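RTX-adhesin (PDB 5IRB) probably forms, as a string of calcium-binding beta-sandwich domains, part of the very long adhesin that attaches the Antarctic bacterium Marinomonas primoryensis to diatoms and ice. Local coordinates at residues 214-220 with 303-308; 252-258 with 288-294; 9-15 with 98-104; 50-55 with 68-74. One frame throughout, in Å; residues are numbered along the deposited sequence.

Interaction 1: 214-220 with 303-308; sequences AGTVTVN and DTTGSS
This is a water-mediated seam between edge strand 216-219 of the three-stranded sheet and strand 303-308 of the facing five-stranded sheet, closing one side of the C-terminal beta-sandwich domain. Both are extended, their axes 25° apart and 5.3 Å at closest approach, with Val217 opposite Gly306 (CA to CA 4.6 Å) and Val219 opposite Ser308 (6.0 Å). The single direct hydrogen bond runs from Gly215 N to Thr304 OG1 (3.0 Å), set by the m rotamer of Thr304, which also brings its CG2 to 3.5 Å from Val217 CG2. Gly306 CA lies 3.3 Å from Val217 O in a CA-H...O contact; a CB on Gly306 would clash with that oxygen. Val219 CG1, on a t side chain, meets Ser308 OG at 3.7 Å. Two waters bridge backbone to backbone: one accepts from Val217 N (3.0 Å) and donates to Thr305 O (2.8 Å), another donates to Val219 O (2.9 Å) and Ser307 O (3.0 Å). A further water links Asn220 O (2.8 Å) to Ser308 OG (2.5 Å), backbone to side chain. The two sheets are thus bridged by ordered water and closed by small side chains, without continuous sheet pairing.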
# COMPACT_ATOMS: atom_id res chain seq x y z
N ALA A 214 26.94 11.62 18.99
CA ALA A 214 28.31 11.64 19.47
C ALA A 214 28.36 11.25 20.95
O ALA A 214 27.40 11.51 21.69
CB ALA A 214 28.93 13.01 19.26
N GLY A 215 29.43 10.59 21.36
CA GLY A 215 29.69 10.32 22.76
C GLY A 215 30.77 11.24 23.31
O GLY A 215 30.78 12.45 23.05
N THR A 216 31.70 10.64 24.06
CA THR A 216 32.81 11.37 24.68
C THR A 216 34.11 10.63 24.41
O THR A 216 34.23 9.44 24.70
CB THR A 216 32.64 11.53 26.19
OG1 THR A 216 31.41 12.22 26.46
CG2 THR A 216 33.78 12.36 26.77
N VAL A 217 35.06 11.35 23.85
CA VAL A 217 36.38 10.81 23.60
C VAL A 217 37.41 11.58 24.41
O VAL A 217 37.38 12.80 24.45
CB VAL A 217 36.70 10.89 22.11
CG1 VAL A 217 38.17 10.65 21.85
CG2 VAL A 217 35.85 9.88 21.36
N THR A 218 38.32 10.85 25.06
CA THR A 218 39.41 11.47 25.82
C THR A 218 40.76 10.91 25.36
O THR A 218 40.82 9.81 24.81
CB THR A 218 39.25 11.21 27.35
OG1 THR A 218 39.43 9.82 27.63
CG2 THR A 218 37.88 11.65 27.85
N VAL A 219 41.84 11.67 25.59
CA VAL A 219 43.19 11.17 25.37
C VAL A 219 43.97 11.23 26.69
O VAL A 219 44.02 12.29 27.34
CB VAL A 219 43.94 11.99 24.28
CG1 VAL A 219 45.33 11.42 24.02
CG2 VAL A 219 43.09 12.08 22.97
N ASN A 220 44.61 10.13 27.06
CA ASN A 220 45.41 10.12 28.27
C ASN A 220 46.68 10.95 28.09
O ASN A 220 46.99 11.41 27.00
CB ASN A 220 45.77 8.69 28.67
CG ASN A 220 44.55 7.83 28.92
OD1 ASN A 220 43.55 8.30 29.46
ND2 ASN A 220 44.61 6.56 28.49
N ASP A 303 30.99 11.61 14.01
CA ASP A 303 32.35 11.73 14.58
C ASP A 303 32.33 12.33 15.99
O ASP A 303 31.65 13.34 16.22
CB ASP A 303 33.23 12.59 13.67
CG ASP A 303 33.77 11.82 12.47
OD1 ASP A 303 33.59 10.58 12.43
OD2 ASP A 303 34.35 12.44 11.54
N THR A 304 33.07 11.71 16.91
CA THR A 304 33.24 12.22 18.25
C THR A 304 34.73 12.58 18.43
O THR A 304 35.62 11.78 18.10
CB THR A 304 32.83 11.20 19.34
OG1 THR A 304 31.48 10.78 19.14
CG2 THR A 304 32.96 11.80 20.74
N THR A 305 34.99 13.79 18.93
CA THR A 305 36.36 14.28 18.97
C THR A 305 36.83 14.54 20.40
O THR A 305 36.12 15.15 21.20
CB THR A 305 36.50 15.55 18.10
OG1 THR A 305 36.24 15.21 16.73
CG2 THR A 305 37.89 16.15 18.20
N GLY A 306 38.03 14.05 20.71
CA GLY A 306 38.76 14.42 21.92
C GLY A 306 40.09 15.05 21.54
O GLY A 306 40.75 14.64 20.58
N SER A 307 40.50 16.06 22.30
CA SER A 307 41.64 16.87 21.93
C SER A 307 42.76 16.70 22.97
O SER A 307 42.47 16.50 24.14
CB SER A 307 41.22 18.34 21.79
OG SER A 307 40.44 18.52 20.61
N SER A 308 44.02 16.74 22.53
CA SER A 308 45.14 16.45 23.41
C SER A 308 46.25 17.45 23.17
O SER A 308 46.43 17.92 22.06
CB SER A 308 45.70 15.04 23.19
OG SER A 308 46.81 14.80 24.05
O HOH W 1 34.37 14.21 23.19
O HOH W 2 43.76 15.11 26.52
O HOH W 3 41.05 14.45 26.44
O HOH W 4 47.40 14.09 26.33

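Interaction 2: 252-258 with 288-294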
# COMPACT_ATOMS: atom_id res chain seq x y z
N ASP A 252 34.56 0.54 16.79
CA ASP A 252 34.59 1.81 16.09
C ASP A 252 36.03 2.24 15.79
O ASP A 252 36.94 1.99 16.58
CB ASP A 252 33.89 2.89 16.92
CG ASP A 252 32.36 2.85 16.77
OD1 ASP A 252 31.86 2.01 16.00
OD2 ASP A 252 31.69 3.69 17.43
N THR A 253 36.22 2.94 14.68
CA THR A 253 37.56 3.39 14.30
C THR A 253 37.94 4.64 15.05
O THR A 253 37.13 5.57 15.16
CB THR A 253 37.65 3.64 12.79
OG1 THR A 253 37.45 2.41 12.09
CG2 THR A 253 39.04 4.22 12.42
N VAL A 254 39.17 4.65 15.58
CA VAL A 254 39.76 5.82 16.20
C VAL A 254 40.87 6.33 15.29
O VAL A 254 41.78 5.59 14.93
CB VAL A 254 40.36 5.52 17.60
CG1 VAL A 254 40.67 6.82 18.30
CG2 VAL A 254 39.39 4.68 18.45
N THR A 255 40.79 7.60 14.91
CA THR A 255 41.76 8.16 13.98
C THR A 255 42.48 9.31 14.64
O THR A 255 41.83 10.18 15.22
CB THR A 255 41.08 8.63 12.69
OG1 THR A 255 40.44 7.51 12.08
CG2 THR A 255 42.10 9.23 11.71
N LEU A 256 43.81 9.28 14.57
CA LEU A 256 44.67 10.36 15.06
C LEU A 256 45.56 10.87 13.94
O LEU A 256 46.22 10.08 13.28
CB LEU A 256 45.58 9.86 16.20
CG LEU A 256 45.07 9.61 17.61
CD1 LEU A 256 44.08 8.49 17.65
CD2 LEU A 256 46.26 9.27 18.51
N GLU A 257 45.58 12.19 13.72
CA GLU A 257 46.53 12.78 12.78
C GLU A 257 47.58 13.59 13.57
O GLU A 257 47.27 14.58 14.23
CB GLU A 257 45.82 13.61 11.72
CG GLU A 257 44.98 12.70 10.80
CD GLU A 257 43.75 13.36 10.19
OE1 GLU A 257 43.44 14.52 10.55
OE2 GLU A 257 43.08 12.70 9.36
N ILE A 258 48.80 13.08 13.52
CA ILE A 258 49.93 13.63 14.26
C ILE A 258 51.09 13.89 13.33
O ILE A 258 51.56 12.97 12.65
CB ILE A 258 50.39 12.67 15.37
CG1 ILE A 258 49.19 12.22 16.22
CG2 ILE A 258 51.49 13.32 16.23
CD1 ILE A 258 49.52 11.19 17.26
N PHE A 288 46.98 17.36 19.26
CA PHE A 288 46.27 16.65 18.20
C PHE A 288 44.92 16.15 18.68
O PHE A 288 44.64 16.13 19.88
CB PHE A 288 47.13 15.48 17.69
CG PHE A 288 47.42 14.45 18.73
CD1 PHE A 288 46.49 13.48 19.05
CD2 PHE A 288 48.62 14.50 19.44
CE1 PHE A 288 46.76 12.55 20.04
CE2 PHE A 288 48.89 13.57 20.42
CZ PHE A 288 47.98 12.60 20.73
N ASP A 289 44.08 15.77 17.73
CA ASP A 289 42.76 15.28 18.03
C ASP A 289 42.69 13.77 17.85
O ASP A 289 43.36 13.20 16.98
CB ASP A 289 41.71 15.92 17.11
CG ASP A 289 41.42 17.35 17.50
OD1 ASP A 289 41.72 17.72 18.65
OD2 ASP A 289 40.90 18.11 16.65
N ALA A 290 41.87 13.13 18.67
CA ALA A 290 41.52 11.76 18.42
C ALA A 290 40.05 11.78 17.97
O ALA A 290 39.20 12.37 18.64
CB ALA A 290 41.71 10.90 19.68
N VAL A 291 39.78 11.18 16.81
CA VAL A 291 38.42 11.20 16.25
C VAL A 291 37.83 9.80 16.15
O VAL A 291 38.42 8.92 15.54
CB VAL A 291 38.38 11.87 14.87
CG1 VAL A 291 36.93 11.91 14.32
CG2 VAL A 291 38.94 13.26 14.95
N VAL A 292 36.69 9.59 16.79
CA VAL A 292 36.01 8.29 16.72
C VAL A 292 34.81 8.38 15.77
O VAL A 292 34.00 9.31 15.84
CB VAL A 292 35.57 7.81 18.10
CG1 VAL A 292 34.69 6.55 18.00
CG2 VAL A 292 36.83 7.55 18.97
N THR A 293 34.75 7.44 14.82
CA THR A 293 33.68 7.37 13.84
C THR A 293 32.67 6.30 14.27
O THR A 293 33.03 5.13 14.42
CB THR A 293 34.20 7.07 12.43
OG1 THR A 293 34.99 8.18 11.98
CG2 THR A 293 33.00 6.87 11.45
N SER A 294 31.43 6.72 14.51
CA SER A 294 30.39 5.78 14.90
C SER A 294 29.18 5.79 13.96
O SER A 294 29.05 6.61 13.07
CB SER A 294 29.94 6.07 16.33
OG SER A 294 31.05 6.08 17.24
O HOH W 5 34.05 3.43 12.90
O HOH W 6 37.70 8.19 12.95
O HOH W 7 45.03 16.52 14.74
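The shortest direct polar link is the hydrogen bond from Ser294 OG to Asp252 OD2 (2.5 Å), an oxygen that also accepts from Ala249 N. Next come backbone bonds between antiparallel strands of the C-terminal domain's five-stranded sheet. Thr255 and Val291 form a hydrogen-bonded pair, with Thr255 N to Val291 O and Val291 N to Thr255 O both 2.8 Å, and Thr293 N bonds Thr253 O (3.0 Å). Val254 and Val292, a non-hydrogen-bonded pair, come to 4.5 Å between CA atoms. Toward Phe288 the strands part, and a water links Asp289 N (3.2 Å) to Glu257 O (3.0 Å); another spans Thr253 N (2.8 Å) and Thr293 O (2.5 Å). On the inner face Val254 CG2 packs on Val292 CG2 (3.9 Å) and Leu256 CD1 on Ala290 CB (3.9 Å), with Val254, Leu256 and Ala290 touching Trp273 of the facing sheet. Ile258 CD1 sits 3.9 Å from the Phe288 ring centroid, almost on the normal, a CH-pi contact. On the other face, a water donates to Val291 O and Thr293 OG1; the latter also hydrogen-bonds Asp303 OD1 of strand 301-312. One pairing thus supplies both an apolar sandwich interior and a hydrated outer surface.

Interaction 3: 9-15 with 98-104; sequences NLDIDPV and ADSTESF
In the N-terminal beta-sandwich domain, strand 9-12 of one sheet runs beside strand 98-103 of the other, 23° from parallel, axes 5.9 Å apart at closest. Leu10 faces Ser100 (CA to CA 5.9 Å) and Ile12 faces Glu102 (6.2 Å). Leu10 (t, p) sets its CB 4.3 Å from Ala98 CB, its tip reaching Trp65. Ile12 (m, t) brings CD1 to 3.7 Å from Glu102 CB. Ser100 (t) holds OG 3.0 Å from Leu10 O. Val15 (t) packs CG2 on Phe104 CB at 4.0 Å; the p rotamer of Phe104 carries its ring away. Water bridges Leu10 N (2.9 Å) to Asp99 O (2.7 Å). Glu102 (t, p) extends its carboxylate across to the end of strand 9-12, OE1 3.3 Å from Ile12 O; both residues bind a magnesium ion observed for this protein but absent here. A water links Ile12 N (3.0 Å) to Glu102 OE1 (2.9 Å), and another accepts from Val15 N at 3.0 Å while donating to Glu102 OE2 at 2.8 Å and Ser103 O at 2.7 Å.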
# COMPACT_ATOMS: atom_id res chain seq x y z
N ASN A 9 -46.75 -19.75 -24.96
CA ASN A 9 -45.44 -19.86 -24.35
C ASN A 9 -44.99 -18.48 -23.86
O ASN A 9 -45.13 -17.49 -24.57
CB ASN A 9 -44.43 -20.44 -25.35
CG ASN A 9 -43.14 -20.89 -24.68
OD1 ASN A 9 -43.06 -22.00 -24.15
ND2 ASN A 9 -42.12 -20.03 -24.70
N LEU A 10 -44.43 -18.42 -22.65
CA LEU A 10 -44.04 -17.15 -22.04
C LEU A 10 -42.53 -17.11 -21.86
O LEU A 10 -41.95 -17.99 -21.24
CB LEU A 10 -44.71 -16.98 -20.69
CG LEU A 10 -44.35 -15.76 -19.82
CD1 LEU A 10 -44.71 -14.46 -20.53
CD2 LEU A 10 -45.01 -15.82 -18.45
N ASP A 11 -41.89 -16.09 -22.42
CA ASP A 11 -40.45 -15.91 -22.26
C ASP A 11 -40.15 -14.59 -21.61
O ASP A 11 -40.81 -13.58 -21.87
CB ASP A 11 -39.71 -15.97 -23.59
CG ASP A 11 -39.48 -17.39 -24.08
OD1 ASP A 11 -38.60 -18.08 -23.50
OD2 ASP A 11 -40.16 -17.80 -25.04
N ILE A 12 -39.11 -14.60 -20.78
CA ILE A 12 -38.57 -13.41 -20.13
C ILE A 12 -37.20 -13.16 -20.73
O ILE A 12 -36.38 -14.08 -20.81
CB ILE A 12 -38.48 -13.58 -18.60
CG1 ILE A 12 -39.83 -14.07 -18.04
CG2 ILE A 12 -38.02 -12.29 -17.93
CD1 ILE A 12 -39.71 -14.86 -16.74
N ASP A 13 -36.96 -11.94 -21.20
CA ASP A 13 -35.64 -11.58 -21.72
C ASP A 13 -34.62 -11.52 -20.58
O ASP A 13 -35.01 -11.31 -19.43
CB ASP A 13 -35.70 -10.22 -22.43
CG ASP A 13 -36.64 -10.22 -23.61
OD1 ASP A 13 -36.64 -11.21 -24.37
OD2 ASP A 13 -37.40 -9.24 -23.77
N PRO A 14 -33.33 -11.70 -20.89
CA PRO A 14 -32.27 -11.58 -19.88
C PRO A 14 -32.40 -10.28 -19.09
O PRO A 14 -32.62 -9.23 -19.68
CB PRO A 14 -30.99 -11.59 -20.71
CG PRO A 14 -31.35 -12.45 -21.89
CD PRO A 14 -32.78 -12.12 -22.20
N VAL A 15 -32.29 -10.37 -17.77
CA VAL A 15 -32.47 -9.22 -16.91
C VAL A 15 -31.43 -8.12 -17.13
O VAL A 15 -30.22 -8.36 -16.99
CB VAL A 15 -32.48 -9.65 -15.44
CG1 VAL A 15 -32.51 -8.44 -14.53
CG2 VAL A 15 -33.68 -10.57 -15.18
N ALA A 98 -49.83 -19.55 -19.24
CA ALA A 98 -48.51 -20.20 -19.19
C ALA A 98 -47.67 -19.65 -18.03
O ALA A 98 -48.03 -18.63 -17.45
CB ALA A 98 -47.77 -20.02 -20.51
N ASP A 99 -46.59 -20.36 -17.71
CA ASP A 99 -45.65 -19.99 -16.65
C ASP A 99 -44.25 -19.83 -17.22
O ASP A 99 -43.95 -20.35 -18.28
CB ASP A 99 -45.55 -21.07 -15.55
CG ASP A 99 -46.79 -21.19 -14.71
OD1 ASP A 99 -47.38 -20.15 -14.35
OD2 ASP A 99 -47.17 -22.34 -14.40
N SER A 100 -43.38 -19.16 -16.47
CA SER A 100 -41.99 -19.10 -16.88
C SER A 100 -41.14 -18.63 -15.70
O SER A 100 -41.67 -18.10 -14.72
CB SER A 100 -41.81 -18.16 -18.07
OG SER A 100 -40.50 -18.27 -18.60
N THR A 101 -39.84 -18.81 -15.82
CA THR A 101 -38.93 -18.28 -14.82
C THR A 101 -37.74 -17.69 -15.56
O THR A 101 -37.50 -18.02 -16.73
CB THR A 101 -38.43 -19.34 -13.82
OG1 THR A 101 -37.70 -20.35 -14.52
CG2 THR A 101 -39.60 -19.98 -13.05
N GLU A 102 -37.01 -16.82 -14.85
CA GLU A 102 -35.79 -16.20 -15.33
C GLU A 102 -34.84 -16.02 -14.16
O GLU A 102 -35.12 -15.30 -13.21
CB GLU A 102 -36.09 -14.85 -15.99
CG GLU A 102 -34.90 -14.23 -16.72
CD GLU A 102 -34.41 -15.08 -17.86
OE1 GLU A 102 -35.20 -15.89 -18.37
OE2 GLU A 102 -33.22 -14.94 -18.23
N SER A 103 -33.71 -16.71 -14.23
CA SER A 103 -32.65 -16.52 -13.25
C SER A 103 -31.73 -15.38 -13.65
O SER A 103 -31.65 -14.99 -14.82
CB SER A 103 -31.85 -17.81 -13.08
OG SER A 103 -31.05 -18.07 -14.21
N PHE A 104 -31.07 -14.80 -12.66
CA PHE A 104 -30.17 -13.69 -12.91
C PHE A 104 -29.10 -13.70 -11.83
O PHE A 104 -29.19 -14.48 -10.87
CB PHE A 104 -30.93 -12.36 -12.95
CG PHE A 104 -31.69 -12.06 -11.70
CD1 PHE A 104 -32.95 -12.61 -11.49
CD2 PHE A 104 -31.15 -11.23 -10.74
CE1 PHE A 104 -33.65 -12.34 -10.34
CE2 PHE A 104 -31.85 -10.95 -9.59
CZ PHE A 104 -33.10 -11.51 -9.38
O HOH W 8 -44.28 -20.77 -20.91
O HOH W 9 -37.63 -16.94 -19.51
O HOH W 10 -31.52 -13.16 -16.84

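Interaction 4: 50-55 with 68-74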
# COMPACT_ATOMS: atom_id res chain seq x y z
N ILE A 50 -41.35 -11.12 -7.53
CA ILE A 50 -39.95 -10.91 -7.21
C ILE A 50 -39.87 -10.43 -5.78
O ILE A 50 -40.50 -9.43 -5.41
CB ILE A 50 -39.27 -9.85 -8.12
CG1 ILE A 50 -39.46 -10.17 -9.61
CG2 ILE A 50 -37.81 -9.71 -7.78
CD1 ILE A 50 -39.47 -8.95 -10.49
N ASN A 51 -39.11 -11.17 -4.98
CA ASN A 51 -38.92 -10.85 -3.56
C ASN A 51 -40.28 -10.77 -2.86
O ASN A 51 -40.51 -9.90 -2.02
CB ASN A 51 -38.11 -9.55 -3.43
CG ASN A 51 -37.73 -9.22 -1.97
OD1 ASN A 51 -37.40 -10.11 -1.19
ND2 ASN A 51 -37.75 -7.94 -1.62
N GLY A 52 -41.19 -11.68 -3.22
CA GLY A 52 -42.58 -11.65 -2.76
C GLY A 52 -43.47 -10.52 -3.26
O GLY A 52 -44.62 -10.38 -2.84
N VAL A 53 -42.96 -9.73 -4.20
CA VAL A 53 -43.71 -8.57 -4.66
C VAL A 53 -44.20 -8.86 -6.07
O VAL A 53 -43.44 -9.32 -6.92
CB VAL A 53 -42.85 -7.29 -4.67
CG1 VAL A 53 -43.67 -6.11 -5.17
CG2 VAL A 53 -42.30 -6.99 -3.26
N THR A 54 -45.49 -8.59 -6.30
CA THR A 54 -46.11 -8.81 -7.60
C THR A 54 -46.05 -7.57 -8.48
O THR A 54 -46.34 -6.47 -8.03
CB THR A 54 -47.58 -9.23 -7.44
OG1 THR A 54 -47.65 -10.43 -6.66
CG2 THR A 54 -48.25 -9.47 -8.81
N TYR A 55 -45.59 -7.76 -9.72
CA TYR A 55 -45.68 -6.73 -10.74
C TYR A 55 -46.54 -7.26 -11.88
O TYR A 55 -46.49 -8.46 -12.18
CB TYR A 55 -44.30 -6.32 -11.26
CG TYR A 55 -43.40 -5.74 -10.18
CD1 TYR A 55 -42.68 -6.57 -9.33
CD2 TYR A 55 -43.29 -4.38 -10.00
CE1 TYR A 55 -41.86 -6.05 -8.34
CE2 TYR A 55 -42.49 -3.84 -9.00
CZ TYR A 55 -41.77 -4.68 -8.18
OH TYR A 55 -40.96 -4.14 -7.19
N SER A 68 -41.82 -2.05 -15.32
CA SER A 68 -40.92 -1.47 -14.33
C SER A 68 -40.98 -2.19 -12.98
O SER A 68 -42.07 -2.37 -12.41
CB SER A 68 -41.28 0.00 -14.15
OG SER A 68 -40.20 0.82 -14.55
N VAL A 69 -39.81 -2.61 -12.48
CA VAL A 69 -39.76 -3.25 -11.17
C VAL A 69 -38.69 -2.60 -10.28
O VAL A 69 -37.79 -1.93 -10.79
CB VAL A 69 -39.48 -4.76 -11.28
CG1 VAL A 69 -40.46 -5.41 -12.23
CG2 VAL A 69 -38.05 -5.04 -11.74
N ALA A 70 -38.81 -2.75 -8.96
CA ALA A 70 -37.80 -2.22 -8.05
C ALA A 70 -36.49 -3.02 -8.14
O ALA A 70 -36.46 -4.23 -7.91
CB ALA A 70 -38.33 -2.20 -6.62
N GLY A 71 -35.39 -2.34 -8.44
CA GLY A 71 -34.09 -3.00 -8.35
C GLY A 71 -33.87 -3.67 -7.01
O GLY A 71 -33.27 -4.75 -6.94
N SER A 72 -34.42 -3.09 -5.95
CA SER A 72 -34.24 -3.61 -4.59
C SER A 72 -34.88 -4.97 -4.42
O SER A 72 -34.34 -5.83 -3.73
CB SER A 72 -34.82 -2.64 -3.55
OG SER A 72 -36.24 -2.59 -3.62
N ASP A 73 -36.02 -5.18 -5.09
CA ASP A 73 -36.66 -6.49 -5.09
C ASP A 73 -35.84 -7.52 -5.85
O ASP A 73 -35.73 -8.66 -5.41
CB ASP A 73 -38.08 -6.38 -5.65
CG ASP A 73 -39.02 -5.70 -4.68
OD1 ASP A 73 -38.78 -5.82 -3.46
OD2 ASP A 73 -39.97 -5.02 -5.12
N LEU A 74 -35.26 -7.12 -6.97
CA LEU A 74 -34.38 -8.03 -7.70
C LEU A 74 -33.14 -8.37 -6.84
O LEU A 74 -32.77 -9.53 -6.68
CB LEU A 74 -33.96 -7.42 -9.05
CG LEU A 74 -35.00 -7.31 -10.17
CD1 LEU A 74 -34.55 -6.36 -11.27
CD2 LEU A 74 -35.25 -8.71 -10.73
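Three hydrogen bonds tie the hairpin turn at 50-55 to the strand-to-helix junction at 68-74, and Asp73 takes part in two of them. Its OD1 accepts from Asn51 ND2 (3.0 Å, nearly linear), and its OD2 accepts a very short bond from Tyr55 OH (2.5 Å). The same hydroxyl receives Ala70 N at 3.1 Å, so the phenol relays between the backbone at the N-cap position of helix 71-76 and a carboxylate in its first turn. Backbone bonds shape each side: Ile50 N to Val53 O and Val53 N to Ile50 O, both 2.8 Å, close a type I' turn with Asn51 and Gly52 at positive phi, while Leu74 N reaches Ala70 O at 3.3 Å. CH-pi contact comes from Val69, whose CG1 stands 3.7 Å from the Tyr55 ring centroid and 16° off the normal. Apolar packing continues inward, with Ile50 CD1 on Val69 CG1 (4.1 Å) and Ile50 CG2 on Leu74 CD2 (4.0 Å); Leu32 and Val82 extend this cluster into the sandwich core. Asp77, a calcium ligand, also accepts from Asn51 N through OD1, placing the turn beside that metal site. The arrangement is a two-residue beta-hairpin turn from one sheet docked on a helix start that follows the other, at the calcium-binding end of an adhesin beta-sandwich domain.

How the interactions relate
Interactions 1 and 2 belong to the C-terminal domain, 3 and 4 to the N-terminal one, about 84 to 91 Å away between centres. Interactions 1 and 3 are corresponding watery seams: Gly306 and Ser308 face valines in the first, whereas Ser100 and Glu102 face Leu10 and Ile12 in the second. Interaction 2 is true sheet pairing, meeting interaction 1 where Gly306 O lies 2.7 Å from Ala290 N. Interaction 4 uses side-chain bonds to join a turn to a helix, touching interaction 3 where Phe104 CE2 lies 3.4 Å from Leu74 O. All are partly buried: 7 of 14 touching residues in interaction 2, 4 of 11 in 1, 4 of 13 in 3 and 4 of 9 in 4.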